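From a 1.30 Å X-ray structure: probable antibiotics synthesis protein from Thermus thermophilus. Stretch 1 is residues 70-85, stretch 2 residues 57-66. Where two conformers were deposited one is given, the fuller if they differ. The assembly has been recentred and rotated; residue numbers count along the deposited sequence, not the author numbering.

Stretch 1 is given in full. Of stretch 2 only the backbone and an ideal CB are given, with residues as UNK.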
ATOM      1  N   LEU A  70       7.582 -12.516  10.934  1.00 11.05           N
ATOM      2  CA  LEU A  70       8.753 -11.891  10.342  1.00 12.03           C
ATOM      3  C   LEU A  70       8.292 -11.431   8.969  1.00 12.01           C
ATOM      4  O   LEU A  70       7.995 -12.244   8.092  1.00 12.68           O
ATOM      5  CB  LEU A  70       9.900 -12.898  10.214  1.00 14.01           C
ATOM      6  CG  LEU A  70      10.507 -13.391  11.528  0.50 15.97           C
ATOM      7  CD1 LEU A  70      11.684 -14.305  11.226  0.50 16.93           C
ATOM      8  CD2 LEU A  70      10.962 -12.205  12.369  0.50 16.85           C
ATOM      9  N   LEU A  71       8.207 -10.119   8.802  1.00 11.86           N
ATOM     10  CA  LEU A  71       7.761  -9.531   7.554  1.00 13.58           C
ATOM     11  C   LEU A  71       8.968  -9.175   6.690  1.00 13.24           C
ATOM     12  O   LEU A  71       9.712  -8.242   7.006  1.00 14.85           O
ATOM     13  CB  LEU A  71       6.937  -8.278   7.858  1.00 15.39           C
ATOM     14  CG  LEU A  71       5.936  -7.781   6.816  1.00 15.85           C
ATOM     15  CD1 LEU A  71       4.772  -8.766   6.704  1.00 18.24           C
ATOM     16  CD2 LEU A  71       5.429  -6.406   7.228  1.00 17.22           C
ATOM     17  N   ALA A  72       9.163  -9.938   5.615  1.00 12.83           N
ATOM     18  CA  ALA A  72      10.260  -9.723   4.673  1.00 13.55           C
ATOM     19  C   ALA A  72       9.705  -8.994   3.447  1.00 13.17           C
ATOM     20  O   ALA A  72       8.492  -8.945   3.246  1.00 11.31           O
ATOM     21  CB  ALA A  72      10.873 -11.063   4.267  1.00 16.39           C
ATOM     22  N   PRO A  73      10.584  -8.431   2.600  1.00 12.93           N
ATOM     23  CA  PRO A  73      10.120  -7.706   1.412  1.00 12.91           C
ATOM     24  C   PRO A  73       9.084  -8.460   0.583  1.00 12.91           C
ATOM     25  O   PRO A  73       9.283  -9.622   0.225  1.00 13.01           O
ATOM     26  CB  PRO A  73      11.414  -7.448   0.642  1.00 13.87           C
ATOM     27  CG  PRO A  73      12.423  -7.308   1.737  1.00 15.13           C
ATOM     28  CD  PRO A  73      12.056  -8.449   2.658  1.00 14.06           C
ATOM     29  N   GLY A  74       7.977  -7.782   0.286  1.00 11.25           N
ATOM     30  CA  GLY A  74       6.914  -8.384  -0.500  1.00 11.79           C
ATOM     31  C   GLY A  74       5.783  -8.954   0.337  1.00 10.35           C
ATOM     32  O   GLY A  74       4.749  -9.350  -0.200  1.00 11.83           O
ATOM     33  N   MET A  75       5.978  -8.992   1.651  1.00 10.50           N
ATOM     34  CA  MET A  75       4.967  -9.517   2.564  1.00 10.57           C
ATOM     35  C   MET A  75       4.166  -8.405   3.228  1.00 10.47           C
ATOM     36  O   MET A  75       4.696  -7.325   3.508  1.00 10.21           O
ATOM     37  CB  MET A  75       5.625 -10.375   3.648  1.00 11.60           C
ATOM     38  CG  MET A  75       6.254 -11.660   3.129  1.00 13.23           C
ATOM     39  SD  MET A  75       7.178 -12.559   4.395  1.00 13.43           S
ATOM     40  CE  MET A  75       5.852 -13.079   5.490  1.00 15.13           C
ATOM     41  N   ALA A  76       2.890  -8.680   3.474  1.00  9.91           N
ATOM     42  CA  ALA A  76       1.996  -7.726   4.119  1.00  9.66           C
ATOM     43  C   ALA A  76       1.254  -8.394   5.271  1.00  9.92           C
ATOM     44  O   ALA A  76       0.927  -9.585   5.206  1.00 11.07           O
ATOM     45  CB  ALA A  76       0.994  -7.174   3.105  1.00 11.59           C
ATOM     46  N   ALA A  77       0.991  -7.621   6.320  1.00  9.54           N
ATOM     47  CA  ALA A  77       0.277  -8.105   7.496  1.00  9.13           C
ATOM     48  C   ALA A  77      -0.850  -7.127   7.825  1.00  8.81           C
ATOM     49  O   ALA A  77      -0.662  -5.905   7.777  1.00  8.91           O
ATOM     50  CB  ALA A  77       1.230  -8.229   8.676  1.00 11.24           C
ATOM     51  N   PHE A  78      -2.010  -7.677   8.168  1.00  9.18           N
ATOM     52  CA  PHE A  78      -3.204  -6.901   8.486  1.00 10.04           C
ATOM     53  C   PHE A  78      -3.463  -6.815   9.996  1.00 10.52           C
ATOM     54  O   PHE A  78      -3.490  -7.833  10.684  1.00 11.80           O
ATOM     55  CB  PHE A  78      -4.410  -7.558   7.801  1.00 13.14           C
ATOM     56  CG  PHE A  78      -5.690  -6.783   7.923  1.00 14.92           C
ATOM     57  CD1 PHE A  78      -5.940  -5.690   7.101  1.00 20.39           C
ATOM     58  CD2 PHE A  78      -6.655  -7.151   8.857  1.00 21.30           C
ATOM     59  CE1 PHE A  78      -7.134  -4.973   7.203  1.00 22.10           C
ATOM     60  CE2 PHE A  78      -7.852  -6.441   8.967  1.00 23.26           C
ATOM     61  CZ  PHE A  78      -8.090  -5.351   8.139  1.00 22.09           C
ATOM     62  N   ALA A  79      -3.657  -5.599  10.498  1.00 10.59           N
ATOM     63  CA  ALA A  79      -3.946  -5.377  11.913  1.00 11.43           C
ATOM     64  C   ALA A  79      -5.338  -4.752  11.988  1.00 12.67           C
ATOM     65  O   ALA A  79      -5.508  -3.551  11.776  1.00 12.11           O
ATOM     66  CB  ALA A  79      -2.911  -4.440  12.524  1.00 12.07           C
ATOM     67  N   PRO A  80      -6.360  -5.567  12.284  1.00 14.00           N
ATOM     68  CA  PRO A  80      -7.726  -5.047  12.370  1.00 15.09           C
ATOM     69  C   PRO A  80      -7.964  -4.139  13.568  1.00 15.32           C
ATOM     70  O   PRO A  80      -7.302  -4.262  14.599  1.00 15.17           O
ATOM     71  CB  PRO A  80      -8.571  -6.317  12.429  1.00 16.27           C
ATOM     72  CG  PRO A  80      -7.692  -7.258  13.188  1.00 19.26           C
ATOM     73  CD  PRO A  80      -6.326  -7.013  12.568  1.00 15.69           C
ATOM     74  N   ALA A  81      -8.912  -3.221  13.417  1.00 16.32           N
ATOM     75  CA  ALA A  81      -9.264  -2.289  14.479  1.00 18.01           C
ATOM     76  C   ALA A  81      -9.526  -3.054  15.770  1.00 17.93           C
ATOM     77  O   ALA A  81     -10.189  -4.094  15.763  1.00 18.97           O
ATOM     78  CB  ALA A  81     -10.502  -1.494  14.081  1.00 18.94           C
ATOM     79  N   GLY A  82      -8.998  -2.539  16.874  1.00 18.19           N
ATOM     80  CA  GLY A  82      -9.192  -3.181  18.159  1.00 18.56           C
ATOM     81  C   GLY A  82      -8.071  -4.116  18.575  1.00 19.29           C
ATOM     82  O   GLY A  82      -7.926  -4.434  19.755  1.00 20.92           O
ATOM     83  N   ALA A  83      -7.273  -4.561  17.609  1.00 17.72           N
ATOM     84  CA  ALA A  83      -6.173  -5.466  17.906  1.00 16.52           C
ATOM     85  C   ALA A  83      -4.888  -4.721  18.235  1.00 15.64           C
ATOM     86  O   ALA A  83      -4.499  -3.793  17.524  1.00 15.14           O
ATOM     87  CB  ALA A  83      -5.934  -6.399  16.725  1.00 17.82           C
ATOM     88  N   PRO A  84      -4.222  -5.099  19.338  1.00 14.46           N
ATOM     89  CA  PRO A  84      -2.972  -4.425  19.693  1.00 13.67           C
ATOM     90  C   PRO A  84      -1.969  -4.791  18.603  1.00 13.28           C
ATOM     91  O   PRO A  84      -1.863  -5.957  18.219  1.00 14.50           O
ATOM     92  CB  PRO A  84      -2.620  -5.044  21.044  1.00 14.76           C
ATOM     93  CG  PRO A  84      -3.977  -5.357  21.623  1.00 15.91           C
ATOM     94  CD  PRO A  84      -4.686  -5.961  20.439  1.00 16.12           C
ATOM     95  N   HIS A  85      -1.245  -3.805  18.089  1.00 11.30           N
ATOM     96  CA  HIS A  85      -0.285  -4.086  17.028  1.00 10.67           C
ATOM     97  C   HIS A  85       0.924  -3.164  17.072  1.00 10.25           C
ATOM     98  O   HIS A  85       0.850  -2.038  17.564  1.00 10.61           O
ATOM     99  CB  HIS A  85      -0.963  -3.955  15.658  1.00 11.03           C
ATOM    100  CG  HIS A  85      -1.454  -2.572  15.368  1.00 10.26           C
ATOM    101  ND1 HIS A  85      -2.603  -2.057  15.928  1.00 12.32           N
ATOM    102  CD2 HIS A  85      -0.909  -1.569  14.640  1.00 12.26           C
ATOM    103  CE1 HIS A  85      -2.742  -0.795  15.561  1.00 12.99           C
ATOM    104  NE2 HIS A  85      -1.726  -0.475  14.781  1.00 14.19           N
ATOM    105  N   UNK A  57      11.615  -2.860   2.069  1.00 13.43           N
ATOM    106  CA  UNK A  57      13.048  -3.168   2.226  1.00 15.02           C
ATOM    107  C   UNK A  57      13.303  -3.676   3.628  1.00 14.36           C
ATOM    108  O   UNK A  57      12.722  -3.214   4.601  1.00 14.54           O
ATOM    109  CB  UNK A  57      13.915  -1.940   1.940  1.00 15.02           C
ATOM    110  N   UNK A  58      14.235  -4.613   3.768  1.00 14.23           N
ATOM    111  CA  UNK A  58      14.590  -5.114   5.081  1.00 14.70           C
ATOM    112  C   UNK A  58      13.546  -6.035   5.672  1.00 14.63           C
ATOM    113  O   UNK A  58      12.594  -6.438   4.999  1.00 15.18           O
ATOM    114  CB  UNK A  58      14.832  -3.941   6.034  1.00 14.70           C
ATOM    115  N   UNK A  59      13.725  -6.375   6.942  1.00 15.89           N
ATOM    116  CA  UNK A  59      12.745  -7.228   7.592  1.00 16.54           C
ATOM    117  C   UNK A  59      12.459  -6.728   9.004  1.00 15.61           C
ATOM    118  O   UNK A  59      13.322  -6.197   9.691  1.00 16.57           O
ATOM    119  CB  UNK A  59      13.233  -8.678   7.625  1.00 16.54           C
ATOM    120  N   UNK A  60      11.198  -6.872   9.389  1.00 13.37           N
ATOM    121  CA  UNK A  60      10.745  -6.419  10.694  1.00 12.60           C
ATOM    122  C   UNK A  60       9.891  -7.494  11.338  1.00 12.12           C
ATOM    123  O   UNK A  60       9.399  -8.403  10.664  1.00 12.30           O
ATOM    124  CB  UNK A  60       9.966  -5.107  10.578  1.00 12.60           C
ATOM    125  N   UNK A  61       9.730  -7.388  12.648  1.00 11.65           N
ATOM    126  CA  UNK A  61       8.888  -8.313  13.383  1.00 12.37           C
ATOM    127  C   UNK A  61       7.592  -7.555  13.626  1.00 12.08           C
ATOM    128  O   UNK A  61       7.586  -6.516  14.291  1.00 13.69           O
ATOM    129  CB  UNK A  61       9.538  -8.792  14.683  1.00 12.37           C
ATOM    130  N   UNK A  62       6.502  -8.053  13.060  1.00 10.64           N
ATOM    131  CA  UNK A  62       5.204  -7.420  13.238  1.00 10.80           C
ATOM    132  C   UNK A  62       4.415  -8.187  14.289  1.00 11.19           C
ATOM    133  O   UNK A  62       4.402  -9.421  14.293  1.00 11.82           O
ATOM    134  CB  UNK A  62       4.436  -7.360  11.916  1.00 10.80           C
ATOM    135  N   UNK A  63       3.781  -7.453  15.196  1.00 10.42           N
ATOM    136  CA  UNK A  63       2.974  -8.065  16.243  1.00 10.58           C
ATOM    137  C   UNK A  63       1.531  -7.630  16.053  1.00 10.45           C
ATOM    138  O   UNK A  63       1.247  -6.438  15.903  1.00 11.18           O
ATOM    139  CB  UNK A  63       3.484  -7.685  17.634  1.00 10.58           C
ATOM    140  N   UNK A  64       0.627  -8.602  16.023  1.00 10.37           N
ATOM    141  CA  UNK A  64      -0.797  -8.321  15.894  1.00 11.69           C
ATOM    142  C   UNK A  64      -1.505  -9.291  16.825  1.00 12.23           C
ATOM    143  O   UNK A  64      -1.435 -10.505  16.635  1.00 13.27           O
ATOM    144  CB  UNK A  64      -1.284  -8.458  14.450  1.00 11.69           C
ATOM    145  N   UNK A  65      -2.170  -8.754  17.839  1.00 12.60           N
ATOM    146  CA  UNK A  65      -2.856  -9.614  18.784  1.00 13.39           C
ATOM    147  C   UNK A  65      -1.853 -10.468  19.536  1.00 14.37           C
ATOM    148  O   UNK A  65      -0.853  -9.958  20.039  1.00 14.72           O
ATOM    149  CB  UNK A  65      -3.883 -10.495  18.069  1.00 13.39           C
ATOM    150  N   UNK A  66      -2.102 -11.772  19.594  1.00 15.13           N
ATOM    151  CA  UNK A  66      -1.204 -12.684  20.318  1.00 17.02           C
ATOM    152  C   UNK A  66      -0.243 -13.426  19.380  1.00 17.28           C
ATOM    153  O   UNK A  66       0.262 -14.488  19.714  1.00 19.12           O
ATOM    154  CB  UNK A  66      -2.026 -13.699  21.115  1.00 17.02           C
TER

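Position 57 opens the stretch with CA-to-CB pointing away from stretch 1. Nothing of stretch 1 lies within 5.5 Å of the ideal CB, so many side chains would suit, polar ones included. It is E57.

Position 58 has phi 74° and psi -171°. Positive phi favours glycine, and G58 is deposited. Its O comes 3.1 Å from P73 CD and has no hydrogen-bond partner in the model.

At position 59 the CB points sideways, 3.6 Å from L71 O and 4.3 Å from A72 CA. Polar and apolar types both fit. It is E59, with chi1 p. Its CA makes a CA-H...O contact of 3.3 Å to L71 O.

Position 60 pairs with L71 in an antiparallel bridge, its CB on the same sheet face as the L71 side chain. An apolar side chain, branched or not, would suit. It is V60, whose CG2 packs 3.8 Å from L71 CB. Two hydrogen bonds close the pair: V60 N to L71 O, 3.1 Å, and L71 N to V60 O, 2.8 Å.

Position 61 is bridged to L70, on the other face. The ideal CB is 4.4 Å from L70 CD2, which favours an apolar group without excluding a long polar chain. It is V61; its CG2 meets L70 CD2 at 3.5 Å.

Position 62 points toward stretch 1. Its CB is 4.6 Å from A77 CB and 4.9 Å from L71 CB. The small alanine leaves room for a modest apolar side chain, such as valine or isoleucine. It is V62, with CG1 4.1 Å from A77 CB and 4.5 Å from L71 CB.

At position 63 CA-to-CB points sideways, and the ideal CB is 5.2 Å from H85 C. A long or polar side chain could reach along the strand. It is R63. Its end turns nearer, with CD 3.8 Å from P84 O, while R63 NE donates to the backbone O of position 65 at 2.6 Å. R63 O receives a CA-H...O contact from H85 CA at 3.0 Å.

Position 64 is bridged to H85 and faces an apolar patch of A79, P80 and A83. A branched aliphatic side chain suits it. It is V64: CG1 lies 4.2 Å from P80 CD and 4.3 Å from A83 CB, and CG2 lies 4.0 Å from A79 CB.

Position 65 has phi 65°, and positive phi favours glycine. It is G65; its N donates to P84 O at 2.8 Å, a bond that any residue but proline could make.

Position 66 points away into space free of stretch 1. Many residues would do; it is E66.

Stretch 2 57-66: EGEVVVRVGE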
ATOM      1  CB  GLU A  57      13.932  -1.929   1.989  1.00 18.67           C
ATOM      2  CG  GLU A  57      13.740  -1.246   0.637  1.00 25.38           C
ATOM      3  CD  GLU A  57      14.819  -0.189   0.435  1.00 29.57           C
ATOM      4  OE1 GLU A  57      15.070   0.568   1.362  1.00 32.65           O
ATOM      5  OE2 GLU A  57      15.390  -0.138  -0.648  1.00 33.13           O
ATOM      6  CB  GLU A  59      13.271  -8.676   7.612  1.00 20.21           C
ATOM      7  CG  GLU A  59      14.547  -8.852   8.448  1.00 25.89           C
ATOM      8  CD  GLU A  59      15.067 -10.270   8.322  1.00 29.31           C
ATOM      9  OE1 GLU A  59      15.706 -10.749   9.249  1.00 31.85           O
ATOM     10  OE2 GLU A  59      14.868 -10.874   7.271  1.00 31.40           O
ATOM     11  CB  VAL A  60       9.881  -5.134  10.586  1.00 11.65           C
ATOM     12  CG1 VAL A  60      10.717  -3.983  10.042  1.00 13.35           C
ATOM     13  CG2 VAL A  60       8.674  -5.386   9.685  1.00 14.01           C
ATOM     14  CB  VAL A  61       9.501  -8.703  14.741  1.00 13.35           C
ATOM     15  CG1 VAL A  61       8.529  -9.591  15.507  1.00 14.47           C
ATOM     16  CG2 VAL A  61      10.820  -9.430  14.532  1.00 16.02           C
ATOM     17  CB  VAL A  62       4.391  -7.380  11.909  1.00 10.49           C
ATOM     18  CG1 VAL A  62       4.227  -8.781  11.352  0.50 13.15           C
ATOM     19  CG2 VAL A  62       3.035  -6.736  12.145  0.50  9.25           C
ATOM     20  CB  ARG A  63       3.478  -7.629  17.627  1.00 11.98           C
ATOM     21  CG  ARG A  63       2.717  -8.225  18.821  1.00 13.44           C
ATOM     22  CD  ARG A  63       1.549  -7.347  19.255  1.00 16.02           C
ATOM     23  NE  ARG A  63       0.792  -7.935  20.364  1.00 16.76           N
ATOM     24  CZ  ARG A  63       1.207  -8.007  21.628  1.00 16.33           C
ATOM     25  NH1 ARG A  63       2.390  -7.524  21.986  1.00 17.44           N
ATOM     26  NH2 ARG A  63       0.430  -8.575  22.542  1.00 15.40           N
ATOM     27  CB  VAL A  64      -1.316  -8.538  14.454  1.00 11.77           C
ATOM     28  CG1 VAL A  64      -2.814  -8.282  14.405  1.00 13.05           C
ATOM     29  CG2 VAL A  64      -0.590  -7.605  13.491  1.00 12.97           C
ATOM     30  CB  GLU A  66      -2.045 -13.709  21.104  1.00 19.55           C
ATOM     31  CG  GLU A  66      -3.244 -13.065  21.821  1.00 22.62           C
ATOM     32  CD  GLU A  66      -3.934 -14.063  22.737  1.00 25.62           C
ATOM     33  OE1 GLU A  66      -3.792 -15.266  22.537  1.00 28.62           O
ATOM     34  OE2 GLU A  66      -4.644 -13.622  23.635  1.00 25.94           O
TER
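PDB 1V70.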